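Local coordinates for putative glutaryl-CoA dehydrogenase (Thermus thermophilus, PDB 2EBA), which belongs to the acyl-CoA dehydrogenase family of flavoproteins and binds flavin-adenine dinucleotide in a four-chain assembly, at residues A[1-10]-A[291-302]; A[69-77]-A[303-311]. All coordinates share one frame; numbering follows the deposited sequence.

Contact 1: A[1-10]-A[291-302]; sequences MLDFYALEDL and LAWHTEGLLLAW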
loop_
_atom_site.group_PDB
_atom_site.type_symbol
_atom_site.label_atom_id
_atom_site.label_comp_id
_atom_site.label_asym_id
_atom_site.label_seq_id
_atom_site.Cartn_x
_atom_site.Cartn_y
_atom_site.Cartn_z
ATOM N N MET A 1 -8.906 -3.437 -28.739
ATOM C CA MET A 1 -8.119 -3.458 -27.469
ATOM C C MET A 1 -8.877 -2.738 -26.348
ATOM O O MET A 1 -9.790 -1.955 -26.611
ATOM C CB MET A 1 -6.766 -2.772 -27.672
ATOM C CG MET A 1 -6.874 -1.317 -28.064
ATOM S SD MET A 1 -5.314 -0.586 -28.370
ATOM C CE MET A 1 -4.687 -0.279 -26.809
ATOM N N LEU A 2 -8.504 -3.018 -25.105
ATOM C CA LEU A 2 -9.119 -2.376 -23.957
ATOM C C LEU A 2 -8.769 -0.881 -24.058
ATOM O O LEU A 2 -7.601 -0.510 -24.159
ATOM C CB LEU A 2 -8.563 -2.983 -22.662
ATOM C CG LEU A 2 -8.925 -2.334 -21.323
ATOM C CD1 LEU A 2 -10.421 -2.403 -21.090
ATOM C CD2 LEU A 2 -8.179 -3.044 -20.209
ATOM N N ASP A 3 -9.779 -0.024 -24.031
ATOM C CA ASP A 3 -9.530 1.400 -24.166
ATOM C C ASP A 3 -10.636 2.205 -23.499
ATOM O O ASP A 3 -11.560 2.665 -24.160
ATOM C CB ASP A 3 -9.452 1.728 -25.653
ATOM C CG ASP A 3 -8.892 3.092 -25.925
ATOM O OD1 ASP A 3 -8.289 3.686 -25.020
ATOM O OD2 ASP A 3 -9.044 3.565 -27.065
ATOM N N PHE A 4 -10.521 2.390 -22.188
ATOM C CA PHE A 4 -11.524 3.113 -21.426
ATOM C C PHE A 4 -11.601 4.605 -21.753
ATOM O O PHE A 4 -12.673 5.196 -21.665
ATOM C CB PHE A 4 -11.275 2.916 -19.924
ATOM C CG PHE A 4 -12.365 3.466 -19.042
ATOM C CD1 PHE A 4 -13.697 3.105 -19.239
ATOM C CD2 PHE A 4 -12.061 4.331 -18.000
ATOM C CE1 PHE A 4 -14.702 3.598 -18.412
ATOM C CE2 PHE A 4 -13.065 4.827 -17.170
ATOM C CZ PHE A 4 -14.383 4.457 -17.380
ATOM N N TYR A 5 -10.481 5.213 -22.125
ATOM C CA TYR A 5 -10.453 6.641 -22.442
ATOM C C TYR A 5 -10.392 6.931 -23.933
ATOM O O TYR A 5 -10.008 8.029 -24.348
ATOM C CB TYR A 5 -9.276 7.317 -21.720
ATOM C CG TYR A 5 -9.602 7.891 -20.352
ATOM C CD1 TYR A 5 -10.629 7.361 -19.566
ATOM C CD2 TYR A 5 -8.865 8.953 -19.828
ATOM C CE1 TYR A 5 -10.917 7.878 -18.288
ATOM C CE2 TYR A 5 -9.143 9.476 -18.548
ATOM C CZ TYR A 5 -10.167 8.932 -17.789
ATOM O OH TYR A 5 -10.438 9.428 -16.533
ATOM N N ALA A 6 -10.782 5.937 -24.729
ATOM C CA ALA A 6 -10.812 6.023 -26.188
ATOM C C ALA A 6 -9.581 6.669 -26.810
ATOM O O ALA A 6 -9.707 7.565 -27.654
ATOM C CB ALA A 6 -12.070 6.771 -26.654
ATOM N N LEU A 7 -8.404 6.189 -26.418
ATOM C CA LEU A 7 -7.164 6.702 -26.953
ATOM C C LEU A 7 -7.005 6.259 -28.404
ATOM O O LEU A 7 -6.153 6.792 -29.115
ATOM C CB LEU A 7 -5.962 6.177 -26.161
ATOM C CG LEU A 7 -5.385 6.923 -24.948
ATOM C CD1 LEU A 7 -6.033 8.293 -24.734
ATOM C CD2 LEU A 7 -5.579 6.062 -23.725
ATOM N N GLU A 8 -7.803 5.293 -28.860
ATOM C CA GLU A 8 -7.649 4.886 -30.241
ATOM C C GLU A 8 -8.026 6.033 -31.146
ATOM O O GLU A 8 -7.612 6.080 -32.307
ATOM C CB GLU A 8 -8.478 3.672 -30.523
ATOM C CG GLU A 8 -7.807 2.494 -29.916
ATOM C CD GLU A 8 -8.612 1.239 -30.060
ATOM O OE1 GLU A 8 -9.624 1.086 -29.339
ATOM O OE2 GLU A 8 -8.245 0.407 -30.914
ATOM N N ASP A 9 -8.817 6.967 -30.619
ATOM C CA ASP A 9 -9.213 8.122 -31.408
ATOM C C ASP A 9 -7.990 8.919 -31.717
ATOM O O ASP A 9 -7.953 9.689 -32.685
ATOM C CB ASP A 9 -10.183 8.986 -30.639
ATOM C CG ASP A 9 -11.550 8.359 -30.560
ATOM O OD1 ASP A 9 -11.787 7.382 -31.314
ATOM O OD2 ASP A 9 -12.394 8.824 -29.765
ATOM N N LEU A 10 -6.967 8.718 -30.900
ATOM C CA LEU A 10 -5.735 9.450 -31.069
ATOM C C LEU A 10 -4.705 8.710 -31.928
ATOM O O LEU A 10 -3.546 9.138 -32.019
ATOM C CB LEU A 10 -5.123 9.773 -29.711
ATOM C CG LEU A 10 -5.974 10.576 -28.740
ATOM C CD1 LEU A 10 -5.217 10.634 -27.436
ATOM C CD2 LEU A 10 -6.240 11.972 -29.254
ATOM N N LEU A 291 -8.540 -1.428 -14.095
ATOM C CA LEU A 291 -8.952 -0.567 -15.183
ATOM C C LEU A 291 -8.293 0.805 -15.084
ATOM O O LEU A 291 -7.843 1.356 -16.085
ATOM C CB LEU A 291 -10.476 -0.427 -15.184
ATOM C CG LEU A 291 -11.073 0.347 -16.355
ATOM C CD1 LEU A 291 -10.893 -0.430 -17.643
ATOM C CD2 LEU A 291 -12.536 0.594 -16.098
ATOM N N ALA A 292 -8.233 1.351 -13.876
ATOM C CA ALA A 292 -7.630 2.660 -13.666
ATOM C C ALA A 292 -6.180 2.633 -14.105
ATOM O O ALA A 292 -5.729 3.490 -14.855
ATOM C CB ALA A 292 -7.726 3.062 -12.191
ATOM N N TRP A 293 -5.447 1.629 -13.646
ATOM C CA TRP A 293 -4.042 1.524 -14.003
ATOM C C TRP A 293 -3.830 1.414 -15.508
ATOM O O TRP A 293 -2.948 2.047 -16.066
ATOM C CB TRP A 293 -3.427 0.322 -13.308
ATOM C CG TRP A 293 -3.251 0.514 -11.848
ATOM C CD1 TRP A 293 -3.133 1.693 -11.189
ATOM C CD2 TRP A 293 -3.093 -0.514 -10.869
ATOM N NE1 TRP A 293 -2.908 1.470 -9.853
ATOM C CE2 TRP A 293 -2.879 0.119 -9.629
ATOM C CE3 TRP A 293 -3.107 -1.913 -10.919
ATOM C CZ2 TRP A 293 -2.681 -0.599 -8.442
ATOM C CZ3 TRP A 293 -2.910 -2.630 -9.744
ATOM C CH2 TRP A 293 -2.702 -1.970 -8.520
ATOM N N HIS A 294 -4.644 0.598 -16.155
ATOM C CA HIS A 294 -4.533 0.413 -17.585
ATOM C C HIS A 294 -4.729 1.709 -18.347
ATOM O O HIS A 294 -4.007 1.985 -19.291
ATOM C CB HIS A 294 -5.536 -0.632 -18.056
ATOM C CG HIS A 294 -5.416 -0.965 -19.508
ATOM N ND1 HIS A 294 -6.069 -0.255 -20.493
ATOM C CD2 HIS A 294 -4.706 -1.928 -20.145
ATOM C CE1 HIS A 294 -5.767 -0.770 -21.672
ATOM N NE2 HIS A 294 -4.943 -1.782 -21.490
ATOM N N THR A 295 -5.707 2.507 -17.932
ATOM C CA THR A 295 -5.993 3.783 -18.576
ATOM C C THR A 295 -4.819 4.738 -18.391
ATOM O O THR A 295 -4.423 5.430 -19.323
ATOM C CB THR A 295 -7.273 4.403 -17.978
ATOM O OG1 THR A 295 -8.364 3.489 -18.159
ATOM C CG2 THR A 295 -7.598 5.723 -18.639
ATOM N N GLU A 296 -4.272 4.773 -17.180
ATOM C CA GLU A 296 -3.138 5.624 -16.863
ATOM C C GLU A 296 -1.935 5.192 -17.691
ATOM O O GLU A 296 -1.215 6.013 -18.240
ATOM C CB GLU A 296 -2.810 5.512 -15.373
ATOM C CG GLU A 296 -3.829 6.192 -14.482
ATOM C CD GLU A 296 -3.604 5.923 -13.009
ATOM O OE1 GLU A 296 -4.215 6.635 -12.185
ATOM O OE2 GLU A 296 -2.837 4.998 -12.675
ATOM N N GLY A 297 -1.741 3.887 -17.793
ATOM C CA GLY A 297 -0.621 3.366 -18.548
ATOM C C GLY A 297 -0.655 3.671 -20.026
ATOM O O GLY A 297 0.357 4.044 -20.585
ATOM N N LEU A 298 -1.805 3.495 -20.665
ATOM C CA LEU A 298 -1.915 3.788 -22.094
ATOM C C LEU A 298 -1.601 5.240 -22.403
ATOM O O LEU A 298 -0.939 5.542 -23.400
ATOM C CB LEU A 298 -3.314 3.477 -22.616
ATOM C CG LEU A 298 -3.611 2.051 -23.046
ATOM C CD1 LEU A 298 -4.908 2.062 -23.823
ATOM C CD2 LEU A 298 -2.493 1.510 -23.932
ATOM N N LEU A 299 -2.079 6.139 -21.552
ATOM C CA LEU A 299 -1.824 7.551 -21.749
ATOM C C LEU A 299 -0.335 7.860 -21.673
ATOM O O LEU A 299 0.182 8.607 -22.494
ATOM C CB LEU A 299 -2.601 8.375 -20.722
ATOM C CG LEU A 299 -4.046 8.746 -21.090
ATOM C CD1 LEU A 299 -4.693 9.376 -19.895
ATOM C CD2 LEU A 299 -4.082 9.722 -22.262
ATOM N N LEU A 300 0.355 7.291 -20.691
ATOM C CA LEU A 300 1.795 7.520 -20.561
ATOM C C LEU A 300 2.488 7.042 -21.836
ATOM O O LEU A 300 3.299 7.759 -22.421
ATOM C CB LEU A 300 2.383 6.751 -19.358
ATOM C CG LEU A 300 2.070 7.200 -17.929
ATOM C CD1 LEU A 300 2.877 6.371 -16.937
ATOM C CD2 LEU A 300 2.405 8.671 -17.763
ATOM N N ALA A 301 2.143 5.820 -22.241
ATOM C CA ALA A 301 2.706 5.159 -23.411
ATOM C C ALA A 301 2.446 5.950 -24.677
ATOM O O ALA A 301 3.341 6.127 -25.502
ATOM C CB ALA A 301 2.121 3.765 -23.541
ATOM N N TRP A 302 1.211 6.400 -24.828
ATOM C CA TRP A 302 0.826 7.191 -25.984
ATOM C C TRP A 302 1.612 8.497 -26.017
ATOM O O TRP A 302 2.179 8.850 -27.036
ATOM C CB TRP A 302 -0.672 7.503 -25.939
ATOM C CG TRP A 302 -1.067 8.632 -26.851
ATOM C CD1 TRP A 302 -1.278 8.572 -28.202
ATOM C CD2 TRP A 302 -1.156 10.015 -26.495
ATOM N NE1 TRP A 302 -1.479 9.833 -28.708
ATOM C CE2 TRP A 302 -1.407 10.739 -27.683
ATOM C CE3 TRP A 302 -1.041 10.715 -25.287
ATOM C CZ2 TRP A 302 -1.542 12.132 -27.698
ATOM C CZ3 TRP A 302 -1.176 12.104 -25.302
ATOM C CH2 TRP A 302 -1.422 12.794 -26.500
HETATM O O HOH W 1 -7.967 1.641 -20.687
#

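Contact 2: A[69-77]-A[303-311]; sequences GVSSAAYGL and RLARLKDEG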
loop_
_atom_site.group_PDB
_atom_site.type_symbol
_atom_site.label_atom_id
_atom_site.label_comp_id
_atom_site.label_asym_id
_atom_site.label_seq_id
_atom_site.Cartn_x
_atom_site.Cartn_y
_atom_site.Cartn_z
ATOM N N GLY A 69 9.552 1.227 -41.256
ATOM C CA GLY A 69 9.415 2.668 -41.210
ATOM C C GLY A 69 8.105 3.199 -40.641
ATOM O O GLY A 69 7.649 4.264 -41.054
ATOM N N VAL A 70 7.488 2.477 -39.709
ATOM C CA VAL A 70 6.242 2.956 -39.126
ATOM C C VAL A 70 6.564 3.746 -37.877
ATOM O O VAL A 70 7.728 3.861 -37.505
ATOM C CB VAL A 70 5.284 1.809 -38.785
ATOM C CG1 VAL A 70 4.968 1.027 -40.038
ATOM C CG2 VAL A 70 5.894 0.911 -37.728
ATOM N N SER A 71 5.531 4.283 -37.234
ATOM C CA SER A 71 5.706 5.116 -36.044
ATOM C C SER A 71 6.083 4.387 -34.777
ATOM O O SER A 71 6.028 3.164 -34.698
ATOM C CB SER A 71 4.433 5.909 -35.765
ATOM O OG SER A 71 3.428 5.066 -35.227
ATOM N N SER A 72 6.461 5.167 -33.774
ATOM C CA SER A 72 6.824 4.624 -32.478
ATOM C C SER A 72 5.563 4.069 -31.848
ATOM O O SER A 72 5.594 3.023 -31.209
ATOM C CB SER A 72 7.430 5.708 -31.587
ATOM O OG SER A 72 8.737 6.035 -32.031
ATOM N N ALA A 73 4.447 4.768 -32.041
ATOM C CA ALA A 73 3.179 4.313 -31.495
ATOM C C ALA A 73 2.917 2.900 -32.036
ATOM O O ALA A 73 2.518 1.998 -31.295
ATOM C CB ALA A 73 2.064 5.265 -31.909
ATOM N N ALA A 74 3.168 2.710 -33.328
ATOM C CA ALA A 74 2.959 1.416 -33.972
ATOM C C ALA A 74 3.852 0.348 -33.354
ATOM O O ALA A 74 3.428 -0.792 -33.184
ATOM C CB ALA A 74 3.226 1.522 -35.489
ATOM N N TYR A 75 5.090 0.711 -33.031
ATOM C CA TYR A 75 6.022 -0.223 -32.407
ATOM C C TYR A 75 5.444 -0.554 -31.039
ATOM O O TYR A 75 5.346 -1.716 -30.659
ATOM C CB TYR A 75 7.413 0.422 -32.282
ATOM C CG TYR A 75 8.438 -0.344 -31.443
ATOM C CD1 TYR A 75 8.575 -1.730 -31.550
ATOM C CD2 TYR A 75 9.293 0.334 -30.570
ATOM C CE1 TYR A 75 9.538 -2.414 -30.807
ATOM C CE2 TYR A 75 10.251 -0.334 -29.829
ATOM C CZ TYR A 75 10.370 -1.708 -29.948
ATOM O OH TYR A 75 11.307 -2.375 -29.188
ATOM N N GLY A 76 5.039 0.488 -30.315
ATOM C CA GLY A 76 4.457 0.294 -29.003
ATOM C C GLY A 76 3.258 -0.617 -29.097
ATOM O O GLY A 76 3.072 -1.494 -28.264
ATOM N N LEU A 77 2.449 -0.416 -30.133
ATOM C CA LEU A 77 1.254 -1.215 -30.357
ATOM C C LEU A 77 1.537 -2.675 -30.677
ATOM O O LEU A 77 0.736 -3.529 -30.335
ATOM C CB LEU A 77 0.394 -0.607 -31.471
ATOM C CG LEU A 77 -0.337 0.701 -31.131
ATOM C CD1 LEU A 77 -0.950 1.324 -32.385
ATOM C CD2 LEU A 77 -1.405 0.426 -30.097
ATOM N N ARG A 303 1.643 9.210 -24.895
ATOM C CA ARG A 303 2.345 10.492 -24.805
ATOM C C ARG A 303 3.818 10.378 -25.158
ATOM O O ARG A 303 4.378 11.229 -25.841
ATOM C CB ARG A 303 2.211 11.065 -23.387
ATOM C CG ARG A 303 2.950 12.380 -23.163
ATOM C CD ARG A 303 2.579 13.322 -24.255
ATOM N NE ARG A 303 3.260 14.600 -24.188
ATOM C CZ ARG A 303 3.447 15.365 -25.253
ATOM N NH1 ARG A 303 3.009 14.945 -26.431
ATOM N NH2 ARG A 303 4.046 16.541 -25.140
ATOM N N LEU A 304 4.432 9.314 -24.667
ATOM C CA LEU A 304 5.834 9.042 -24.886
ATOM C C LEU A 304 6.096 8.699 -26.345
ATOM O O LEU A 304 7.150 9.011 -26.870
ATOM C CB LEU A 304 6.256 7.875 -23.991
ATOM C CG LEU A 304 7.454 8.108 -23.070
ATOM C CD1 LEU A 304 7.219 9.332 -22.198
ATOM C CD2 LEU A 304 7.686 6.881 -22.228
ATOM N N ALA A 305 5.132 8.043 -26.989
ATOM C CA ALA A 305 5.273 7.659 -28.390
ATOM C C ALA A 305 5.339 8.896 -29.265
ATOM O O ALA A 305 6.138 8.958 -30.193
ATOM C CB ALA A 305 4.107 6.769 -28.831
ATOM N N ARG A 306 4.500 9.881 -28.971
ATOM C CA ARG A 306 4.506 11.107 -29.755
ATOM C C ARG A 306 5.785 11.890 -29.494
ATOM O O ARG A 306 6.443 12.324 -30.432
ATOM C CB ARG A 306 3.271 11.961 -29.442
ATOM C CG ARG A 306 1.941 11.270 -29.769
ATOM C CD ARG A 306 1.860 10.767 -31.217
ATOM N NE ARG A 306 0.548 10.197 -31.534
ATOM C CZ ARG A 306 0.322 9.280 -32.475
ATOM N NH1 ARG A 306 1.322 8.813 -33.210
ATOM N NH2 ARG A 306 -0.903 8.816 -32.677
ATOM N N LEU A 307 6.145 12.059 -28.227
ATOM C CA LEU A 307 7.374 12.773 -27.901
ATOM C C LEU A 307 8.555 12.111 -28.616
ATOM O O LEU A 307 9.454 12.783 -29.119
ATOM C CB LEU A 307 7.620 12.761 -26.386
ATOM C CG LEU A 307 6.800 13.693 -25.498
ATOM C CD1 LEU A 307 7.055 13.356 -24.032
ATOM C CD2 LEU A 307 7.174 15.134 -25.793
ATOM N N LYS A 308 8.535 10.784 -28.670
ATOM C CA LYS A 308 9.614 10.040 -29.286
ATOM C C LYS A 308 9.806 10.367 -30.765
ATOM O O LYS A 308 10.925 10.613 -31.209
ATOM C CB LYS A 308 9.384 8.547 -29.105
ATOM C CG LYS A 308 10.599 7.739 -29.458
ATOM C CD LYS A 308 10.364 6.251 -29.331
ATOM C CE LYS A 308 11.584 5.493 -29.826
ATOM N NZ LYS A 308 11.359 4.031 -29.882
ATOM N N ASP A 309 8.719 10.383 -31.524
ATOM C CA ASP A 309 8.820 10.684 -32.935
ATOM C C ASP A 309 9.149 12.138 -33.219
ATOM O O ASP A 309 9.681 12.444 -34.283
ATOM C CB ASP A 309 7.541 10.295 -33.666
ATOM C CG ASP A 309 7.393 8.796 -33.801
ATOM O OD1 ASP A 309 8.431 8.137 -33.982
ATOM O OD2 ASP A 309 6.257 8.272 -33.731
ATOM N N GLU A 310 8.846 13.037 -32.289
ATOM C CA GLU A 310 9.157 14.449 -32.504
ATOM C C GLU A 310 10.528 14.816 -31.926
ATOM O O GLU A 310 10.912 15.987 -31.865
ATOM C CB GLU A 310 8.035 15.350 -31.946
ATOM C CG GLU A 310 7.685 15.194 -30.477
ATOM C CD GLU A 310 6.245 15.612 -30.164
ATOM O OE1 GLU A 310 6.020 16.169 -29.071
ATOM O OE2 GLU A 310 5.340 15.366 -30.993
ATOM N N GLY A 311 11.266 13.780 -31.527
ATOM C CA GLY A 311 12.603 13.950 -30.987
ATOM C C GLY A 311 12.709 14.638 -29.649
ATOM O O GLY A 311 13.760 15.199 -29.338
#

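Contact 1: A[1-10]-A[291-302]
Leu2 and His294 open a row of four contacts in which a methyl group meets an aromatic ring, a worked example of how an irregular chain end can be fitted to a helix. The N-terminal segment lies on helix 281-309, in the C-terminal domain of the acyl-CoA dehydrogenase fold, beside the second subunit, whose Leu320 packs on Phe4 and whose Gln317 NE2 bonds to Phe4 O. With CG anti to the backbone N (chi1 172°), Leu2 carries CD2 over the middle of the imidazole, 3.4 Å from the His294 ring centroid. Phe4 and Leu291 reverse the roles: the helix supplies the methyl, CD2 of Leu291, centred over the phenyl face. Thr295 then divides its two branches. Its CG2 presses on one face of the Tyr5 ring, 3.4 Å from Tyr5 CG, while OG1 lies at the edge of the Phe4 ring. Farther along, Leu7 straddles two leucines, CD2 meeting CB of Leu298 and CD1 packed tightly against CD2 of Leu299 at 3.5 Å. Leu10 CD1 ends the row over a face of Trp302, shifted toward the rim.

The turn that presents these groups is fixed by Asp3, whose carboxylate takes Leu7 N on OD1 (2.9 Å) and Glu8 N on OD2 (2.8 Å), both on the syn side. His294 NE2 bonds to Tyr80 OH. The chemistry implies apolar adhesion without a direct hydrogen bond between the two segments; one water joins Phe4 N (3.1 Å), His294 ND1 (2.7 Å) and Thr295 OG1, and other polar atoms find partners within their own segment or beyond the contact.

Contact 2: A[69-77]-A[303-311]
Tyr75 meets Lys308 at the edge of its ring, NZ lying near the ring plane 4.3 Å from CD2, and the guanidinium of Arg306 is approached obliquely by CB of Ala73, with NH1 the nearest atom. The third flat group, the carboxylate of Asp309, carries both hydrogen bonds to Ser72. These groups frame a helix pair running in broadly opposed directions, the axes of 72-77 and 303-309 at 140° and 8.8 Å apart at closest approach, in which the first turn of helix 72-85, from the N-terminal domain of the acyl-CoA dehydrogenase fold, meets the last turns of helix 281-309 from the C-terminal domain.

Small residues allow the close approach. Ala73 and Ala305 face each other with CB atoms 4.0 Å apart, and Phe246 of helix 235-269 packs on both Ser72 and Ala305. Lys308 runs out fully extended, CG anti to the backbone N, which lays its CD 3.2 Å from Ser72 OG and takes NZ on to Gln243 OE1. Arg306 instead bends at chi2 and delivers NH1 to Glu15 in a salt bridge, while NH2 bonds to Leu10 O.

Ser71 is the N-cap of helix 72-85: its OG accepts from Ala74 N at 3.0 Å and also bonds to Glu15. Asp309 sits beside the same helix start, where the helix dipole would be expected to favour its negative charge. Its OD2 uses the syn lone pair for Ser72 N, at 3.1 Å and 164°, whereas OD1 takes the Ser72 OG proton at 2.9 Å from 49° out of the carboxylate plane.

Successive parts of helix 281-309 serve both contacts, which shows how one long helix can change its chemistry along its length. Contact 1 is buried and more than twice as extensive, an apolar seam between the chain's N-terminal segment and the middle of the helix. Contact 2, at the C-terminal end, is only partly buried; there alanine packing gives way to a carboxylate gripping a helix start. Water mediates polar contact in the first, whereas direct hydrogen bonds do so in the second. Leu10 O and Arg306 NH2, 2.7 Å apart in a probable hydrogen bond, join the two. Both also lie against the second subunit, where Tyr5 O of one copy accepts from Arg303 NE of the other.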